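Local structure of IRMA (5EK5) at the interface of chains A and B. The protein mimics an interleukin receptor as a secreted virulence-associated protein of Escherichia coli with a fibronectin-type fold. Numbering follows the deposited sequence. Chains: chain A/B, IRMA.

Contact 1: the interface of chains A and B. Residues chain A 116, 118-119; chain B 13-16, 26, 28.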
loop_
_atom_site.group_PDB
_atom_site.type_symbol
_atom_site.label_atom_id
_atom_site.label_comp_id
_atom_site.label_asym_id
_atom_site.label_seq_id
_atom_site.Cartn_x
_atom_site.Cartn_y
_atom_site.Cartn_z
ATOM N N TYR A 116 9.193 -0.115 2.916
ATOM C CA TYR A 116 8.785 -0.658 4.202
ATOM C C TYR A 116 8.042 -1.980 4.006
ATOM O O TYR A 116 7.240 -2.114 3.079
ATOM C CB TYR A 116 7.910 0.376 4.918
ATOM C CG TYR A 116 7.069 -0.135 6.065
ATOM C CD1 TYR A 116 7.606 -0.272 7.339
ATOM C CD2 TYR A 116 5.724 -0.440 5.883
ATOM C CE1 TYR A 116 6.836 -0.726 8.392
ATOM C CE2 TYR A 116 4.945 -0.888 6.932
ATOM C CZ TYR A 116 5.508 -1.033 8.184
ATOM O OH TYR A 116 4.740 -1.484 9.230
ATOM N N PRO A 118 5.186 -4.158 5.208
ATOM C CA PRO A 118 3.982 -4.012 6.032
ATOM C C PRO A 118 3.501 -5.302 6.685
ATOM O O PRO A 118 3.779 -6.396 6.187
ATOM C CB PRO A 118 2.944 -3.518 5.027
ATOM C CG PRO A 118 3.354 -4.167 3.754
ATOM C CD PRO A 118 4.865 -4.249 3.774
ATOM N N LEU A 119 2.776 -5.161 7.790
ATOM C CA LEU A 119 2.045 -6.279 8.361
ATOM C C LEU A 119 1.020 -6.741 7.345
ATOM O O LEU A 119 0.387 -5.924 6.683
ATOM C CB LEU A 119 1.345 -5.895 9.666
ATOM C CG LEU A 119 2.167 -5.445 10.870
ATOM C CD1 LEU A 119 1.237 -5.196 12.042
ATOM C CD2 LEU A 119 3.219 -6.483 11.228
ATOM N N ASN B 13 -1.364 -1.710 6.323
ATOM C CA ASN B 13 -0.388 -1.221 7.278
ATOM C C ASN B 13 0.657 -0.377 6.562
ATOM O O ASN B 13 1.275 -0.828 5.596
ATOM C CB ASN B 13 0.267 -2.392 8.009
ATOM C CG ASN B 13 1.475 -1.976 8.809
ATOM O OD1 ASN B 13 2.576 -2.484 8.598
ATOM N ND2 ASN B 13 1.278 -1.054 9.742
ATOM N N THR B 14 0.845 0.853 7.029
ATOM C CA THR B 14 1.680 1.820 6.321
ATOM C C THR B 14 2.977 2.161 7.048
ATOM O O THR B 14 3.898 2.714 6.444
ATOM C CB THR B 14 0.917 3.129 6.067
ATOM O OG1 THR B 14 0.400 3.626 7.308
ATOM C CG2 THR B 14 -0.214 2.907 5.077
ATOM N N ASP B 15 3.068 1.793 8.323
ATOM C CA ASP B 15 4.260 2.092 9.105
ATOM C C ASP B 15 4.252 1.419 10.468
ATOM O O ASP B 15 3.220 0.951 10.947
ATOM C CB ASP B 15 4.387 3.610 9.304
ATOM C CG ASP B 15 5.809 4.049 9.619
ATOM O OD1 ASP B 15 6.681 3.177 9.824
ATOM O OD2 ASP B 15 6.048 5.276 9.678
ATOM N N THR B 16 5.428 1.379 11.080
ATOM C CA THR B 16 5.597 0.886 12.436
ATOM C C THR B 16 6.399 1.927 13.191
ATOM O O THR B 16 7.500 2.285 12.776
ATOM C CB THR B 16 6.321 -0.474 12.482
ATOM O OG1 THR B 16 5.459 -1.500 11.977
ATOM C CG2 THR B 16 6.724 -0.817 13.909
ATOM N N TYR B 26 1.577 0.298 15.277
ATOM C CA TYR B 26 1.353 -0.047 13.882
ATOM C C TYR B 26 0.296 0.865 13.282
ATOM O O TYR B 26 -0.844 0.906 13.745
ATOM C CB TYR B 26 0.955 -1.517 13.746
ATOM C CG TYR B 26 1.942 -2.455 14.409
ATOM C CD1 TYR B 26 3.100 -2.855 13.754
ATOM C CD2 TYR B 26 1.717 -2.936 15.693
ATOM C CE1 TYR B 26 4.006 -3.706 14.354
ATOM C CE2 TYR B 26 2.619 -3.788 16.304
ATOM C CZ TYR B 26 3.760 -4.171 15.629
ATOM O OH TYR B 26 4.661 -5.018 16.230
ATOM N N PHE B 28 -2.268 2.114 10.478
ATOM C CA PHE B 28 -3.085 1.601 9.393
ATOM C C PHE B 28 -3.784 2.760 8.698
ATOM O O PHE B 28 -4.351 3.650 9.343
ATOM C CB PHE B 28 -4.104 0.585 9.912
ATOM C CG PHE B 28 -3.483 -0.670 10.465
ATOM C CD1 PHE B 28 -3.008 -0.713 11.764
ATOM C CD2 PHE B 28 -3.364 -1.805 9.676
ATOM C CE1 PHE B 28 -2.433 -1.863 12.270
ATOM C CE2 PHE B 28 -2.790 -2.958 10.177
ATOM C CZ PHE B 28 -2.324 -2.986 11.476
HETATM O O HOH W 1 -0.935 -4.097 5.070
#
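Two extended first torsions bring A:Tyr116 and B:Asn13 together: chi1 is 163° in the tyrosine and 169° in the asparagine, and in both CG points away from the backbone N. The phenol hydroxyl thereby reaches the amide oxygen, donating from A:Tyr116 OH to B:Asn13 OD1 at 2.5 Å, with ring and amide planes 61° apart. The same OD1 accepts a second hydrogen bond, from the backbone A:Leu119 N at 2.8 Å. Both donors are tilted somewhat from the carbonyl plane. On the opposite end of the amide, B:Asn13 ND2 donates to B:Asp15 O at 3.0 Å within its own chain, which fixes the amide's rotation and leaves OD1 to chain A. The phenol is pinned again where A:Tyr116 OH and B:Thr16 OG1 share a hydrogen bond of 2.8 Å, its direction undecided. B:Asp15 CA covers one face of the tyrosine ring, 3.5 Å from A:Tyr116 CZ. Further along, A:Leu119 CD1 sits over the face of the B:Tyr26 ring, 3.4 Å from B:Tyr26 CD1. A water also joins B:Asn13 N to A:Leu119 O. Within the fold, a chain A loop bearing residues 116, 118 and 119 lies against strands 9-19 and 23-31 of chain B.

Contact 2: the interface of chains A and B. Residues chain A 92, 108, 111, 113; chain B 123-124.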
loop_
_atom_site.group_PDB
_atom_site.type_symbol
_atom_site.label_atom_id
_atom_site.label_comp_id
_atom_site.label_asym_id
_atom_site.label_seq_id
_atom_site.Cartn_x
_atom_site.Cartn_y
_atom_site.Cartn_z
ATOM N N ILE A 92 14.294 0.976 -8.146
ATOM C CA ILE A 92 14.208 1.846 -9.311
ATOM C C ILE A 92 15.582 2.427 -9.630
ATOM O O ILE A 92 16.166 3.144 -8.815
ATOM C CB ILE A 92 13.208 2.999 -9.082
ATOM C CG1 ILE A 92 11.825 2.448 -8.712
ATOM C CG2 ILE A 92 13.134 3.897 -10.306
ATOM C CD1 ILE A 92 10.810 3.507 -8.329
ATOM N N LEU A 108 15.168 10.556 -10.282
ATOM C CA LEU A 108 14.663 9.485 -9.432
ATOM C C LEU A 108 14.195 10.000 -8.074
ATOM O O LEU A 108 13.473 9.309 -7.356
ATOM C CB LEU A 108 15.736 8.411 -9.246
ATOM C CG LEU A 108 16.229 7.711 -10.514
ATOM C CD1 LEU A 108 16.998 6.449 -10.155
ATOM C CD2 LEU A 108 15.069 7.391 -11.448
ATOM N N PHE A 111 10.385 10.117 -7.113
ATOM C CA PHE A 111 9.693 8.957 -6.566
ATOM C C PHE A 111 9.661 8.933 -5.036
ATOM O O PHE A 111 10.638 9.279 -4.375
ATOM C CB PHE A 111 10.340 7.669 -7.085
ATOM C CG PHE A 111 10.047 7.388 -8.532
ATOM C CD1 PHE A 111 8.787 6.964 -8.928
ATOM C CD2 PHE A 111 11.026 7.558 -9.497
ATOM C CE1 PHE A 111 8.511 6.708 -10.261
ATOM C CE2 PHE A 111 10.755 7.304 -10.835
ATOM C CZ PHE A 111 9.496 6.880 -11.217
ATOM N N PRO A 113 8.944 5.921 -2.836
ATOM C CA PRO A 113 8.713 4.473 -2.833
ATOM C C PRO A 113 8.256 3.930 -1.484
ATOM O O PRO A 113 8.567 4.527 -0.453
ATOM C CB PRO A 113 10.087 3.912 -3.193
ATOM C CG PRO A 113 11.035 4.897 -2.589
ATOM C CD PRO A 113 10.381 6.247 -2.771
ATOM N N VAL B 123 14.908 3.296 -4.193
ATOM C CA VAL B 123 15.325 4.113 -5.322
ATOM C C VAL B 123 16.837 4.296 -5.293
ATOM O O VAL B 123 17.407 4.656 -4.265
ATOM C CB VAL B 123 14.631 5.490 -5.314
ATOM C CG1 VAL B 123 15.237 6.397 -6.365
ATOM C CG2 VAL B 123 13.138 5.333 -5.542
ATOM N N SER B 124 17.479 4.033 -6.429
ATOM C CA SER B 124 18.934 4.074 -6.530
ATOM C C SER B 124 19.504 5.476 -6.347
ATOM O O SER B 124 18.815 6.473 -6.559
ATOM C CB SER B 124 19.383 3.514 -7.879
ATOM O OG SER B 124 20.730 3.866 -8.147
#
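The phenyl ring of A:Phe111, whose CB touches B:Val123, has A:Ile92 CD1 over one face, offset toward the rim. B:Val123 CG2 meets the root of that side chain, A:Phe111 CB, at 4.0 Å. The ring carbon A:Pro113 CG lies 3.7 Å from B:Val123 CG2, the two side chains crossing at about a right angle. A:Ile92 CD1 adds a looser contact to B:Val123 CG2 at 4.1 Å, so A:Phe111, A:Pro113 and A:Ile92 all approach this methyl. A chi1 of 171° sends the other branch away from the backbone N and toward A:Leu108, where B:Val123 CG1 packs 3.6 Å from A:Leu108 CB and beside the carbonyl oxygen A:Leu108 O. The two methyls thus meet different parts of chain A, consistent with the 67 Å² of valine surface that chain A hides. Beside this packing, the backbone B:Ser124 N donates to A:Ile92 O at 2.9 Å; the bond is straight (170° at H) and meets the carbonyl almost head-on. It accompanies a parallel beta bridge between A:Ile92 and B:Val123. In the fold, B:Val123 ends strand 120-123, which lies beside strand 89-99 of chain A, with the 3-10 helix 108-110 and short strand 111-113 flanking the valine.

Contact 3: the interface of chains A and B. Residues chain A 13, 26, 28, 87-89; chain B 118-119.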
loop_
_atom_site.group_PDB
_atom_site.type_symbol
_atom_site.label_atom_id
_atom_site.label_comp_id
_atom_site.label_asym_id
_atom_site.label_seq_id
_atom_site.Cartn_x
_atom_site.Cartn_y
_atom_site.Cartn_z
ATOM N N ASN A 13 3.870 -1.485 -4.464
ATOM C CA ASN A 13 3.435 -2.722 -5.093
ATOM C C ASN A 13 2.122 -3.162 -4.461
ATOM O O ASN A 13 2.033 -3.286 -3.240
ATOM C CB ASN A 13 4.511 -3.799 -4.947
ATOM C CG ASN A 13 4.010 -5.173 -5.319
ATOM O OD1 ASN A 13 4.068 -6.103 -4.520
ATOM N ND2 ASN A 13 3.500 -5.305 -6.537
ATOM N N TYR A 26 3.470 -8.160 -11.503
ATOM C CA TYR A 26 3.571 -7.339 -10.301
ATOM C C TYR A 26 2.885 -6.007 -10.560
ATOM O O TYR A 26 3.258 -5.275 -11.476
ATOM C CB TYR A 26 5.034 -7.143 -9.899
ATOM C CG TYR A 26 5.771 -8.451 -9.734
ATOM C CD1 TYR A 26 5.704 -9.159 -8.541
ATOM C CD2 TYR A 26 6.503 -8.995 -10.781
ATOM C CE1 TYR A 26 6.364 -10.362 -8.387
ATOM C CE2 TYR A 26 7.167 -10.199 -10.638
ATOM C CZ TYR A 26 7.093 -10.878 -9.438
ATOM O OH TYR A 26 7.750 -12.078 -9.289
ATOM N N PHE A 28 1.752 -2.201 -9.737
ATOM C CA PHE A 28 2.216 -1.026 -9.017
ATOM C C PHE A 28 1.211 0.119 -9.093
ATOM O O PHE A 28 0.669 0.430 -10.163
ATOM C CB PHE A 28 3.559 -0.569 -9.564
ATOM C CG PHE A 28 4.670 -1.545 -9.324
ATOM C CD1 PHE A 28 4.856 -2.634 -10.157
ATOM C CD2 PHE A 28 5.503 -1.395 -8.234
ATOM C CE1 PHE A 28 5.873 -3.536 -9.928
ATOM C CE2 PHE A 28 6.517 -2.292 -7.993
ATOM C CZ PHE A 28 6.708 -3.369 -8.843
ATOM N N VAL A 87 12.047 -13.140 -5.462
ATOM C CA VAL A 87 11.912 -11.674 -5.436
ATOM C C VAL A 87 11.344 -11.164 -4.114
ATOM O O VAL A 87 10.234 -11.532 -3.730
ATOM C CB VAL A 87 11.010 -11.129 -6.556
ATOM C CG1 VAL A 87 11.232 -9.621 -6.716
ATOM C CG2 VAL A 87 11.352 -11.781 -7.835
ATOM N N ALA A 88 12.095 -10.312 -3.426
ATOM C CA ALA A 88 11.636 -9.752 -2.163
ATOM C C ALA A 88 11.462 -8.250 -2.292
ATOM O O ALA A 88 10.519 -7.665 -1.764
ATOM C CB ALA A 88 12.619 -10.085 -1.043
ATOM N N THR A 89 12.382 -7.630 -3.022
ATOM C CA THR A 89 12.388 -6.186 -3.178
ATOM C C THR A 89 12.685 -5.793 -4.616
ATOM O O THR A 89 13.195 -6.594 -5.406
ATOM C CB THR A 89 13.448 -5.506 -2.282
ATOM O OG1 THR A 89 14.744 -5.676 -2.868
ATOM C CG2 THR A 89 13.436 -6.075 -0.860
ATOM N N PRO B 118 3.833 -7.403 -0.112
ATOM C CA PRO B 118 4.202 -6.645 -1.305
ATOM C C PRO B 118 5.710 -6.548 -1.444
ATOM O O PRO B 118 6.431 -6.672 -0.454
ATOM C CB PRO B 118 3.591 -5.272 -1.047
ATOM C CG PRO B 118 3.669 -5.129 0.420
ATOM C CD PRO B 118 3.475 -6.515 1.005
ATOM N N LEU B 119 6.174 -6.339 -2.669
ATOM C CA LEU B 119 7.571 -6.032 -2.901
ATOM C C LEU B 119 7.935 -4.728 -2.214
ATOM O O LEU B 119 7.181 -3.757 -2.262
ATOM C CB LEU B 119 7.859 -5.936 -4.400
ATOM C CG LEU B 119 7.611 -7.206 -5.215
ATOM C CD1 LEU B 119 8.006 -6.990 -6.666
ATOM C CD2 LEU B 119 8.368 -8.382 -4.613
HETATM O O HOH W 2 5.304 -1.843 -2.180
HETATM O O HOH W 3 8.947 -8.414 0.180
#
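B:Leu119 enters chain A with its CB beside A:Asn13, where B:Leu119 CB and A:Asn13 CB are 4.0 Å apart. Its CG, turned away from the leucine's own carbonyl carbon (chi1 -61°), passes the asparagine amide and places the branch point between two strands on one side and a loop on the other. CD1 continues the chain in extended form, chi2 -177°, and reaches the ring of A:Tyr26, with B:Leu119 CD1 3.7 Å from A:Tyr26 CD1; the two side chains run at about a right angle. CD2 turns to the loop, where B:Leu119 CD2 meets A:Val87 CG1 at 3.8 Å and the carbonyl oxygen A:Ala88 O at 3.6 Å. The forked tip therefore touches both strand 23-31 and the segment leading into strand 89-99, and the leucine loses 102 Å² of surface to chain A. Its backbone is anchored as well: B:Leu119 N donates to the amide oxygen A:Asn13 OD1 at 2.8 Å, 160° at H, which holds the side chain's base against strand 9-19. On the carbonyl side, a water links A:Asn13 N with B:Leu119 O, so the asparagine grips the leucine through both side chain and backbone. A second water bridges the chains near the loop, 2.6 Å from A:Ala88 O and 3.1 Å from B:Pro118 O.

The C-alpha centres of contacts 1 and 2 are about 20 Å apart, those of contacts 1 and 3 about 15 Å, and those of contacts 2 and 3 about 14 Å. A:Pro118 and A:Leu119 meet B:Asn13, B:Tyr26 and B:Phe28 in contact 1, and the same residues meet with the chains exchanged in contact 3, as the two-fold requires. One segment of chain B crosses into chain A's fold, passing the loop before strand 89-99 in contact 3 and pairing with that strand in contact 2. Such reciprocal C-terminal insertion suggests a strand-exchanged dimer, although the structure alone does not show that it forms in solution.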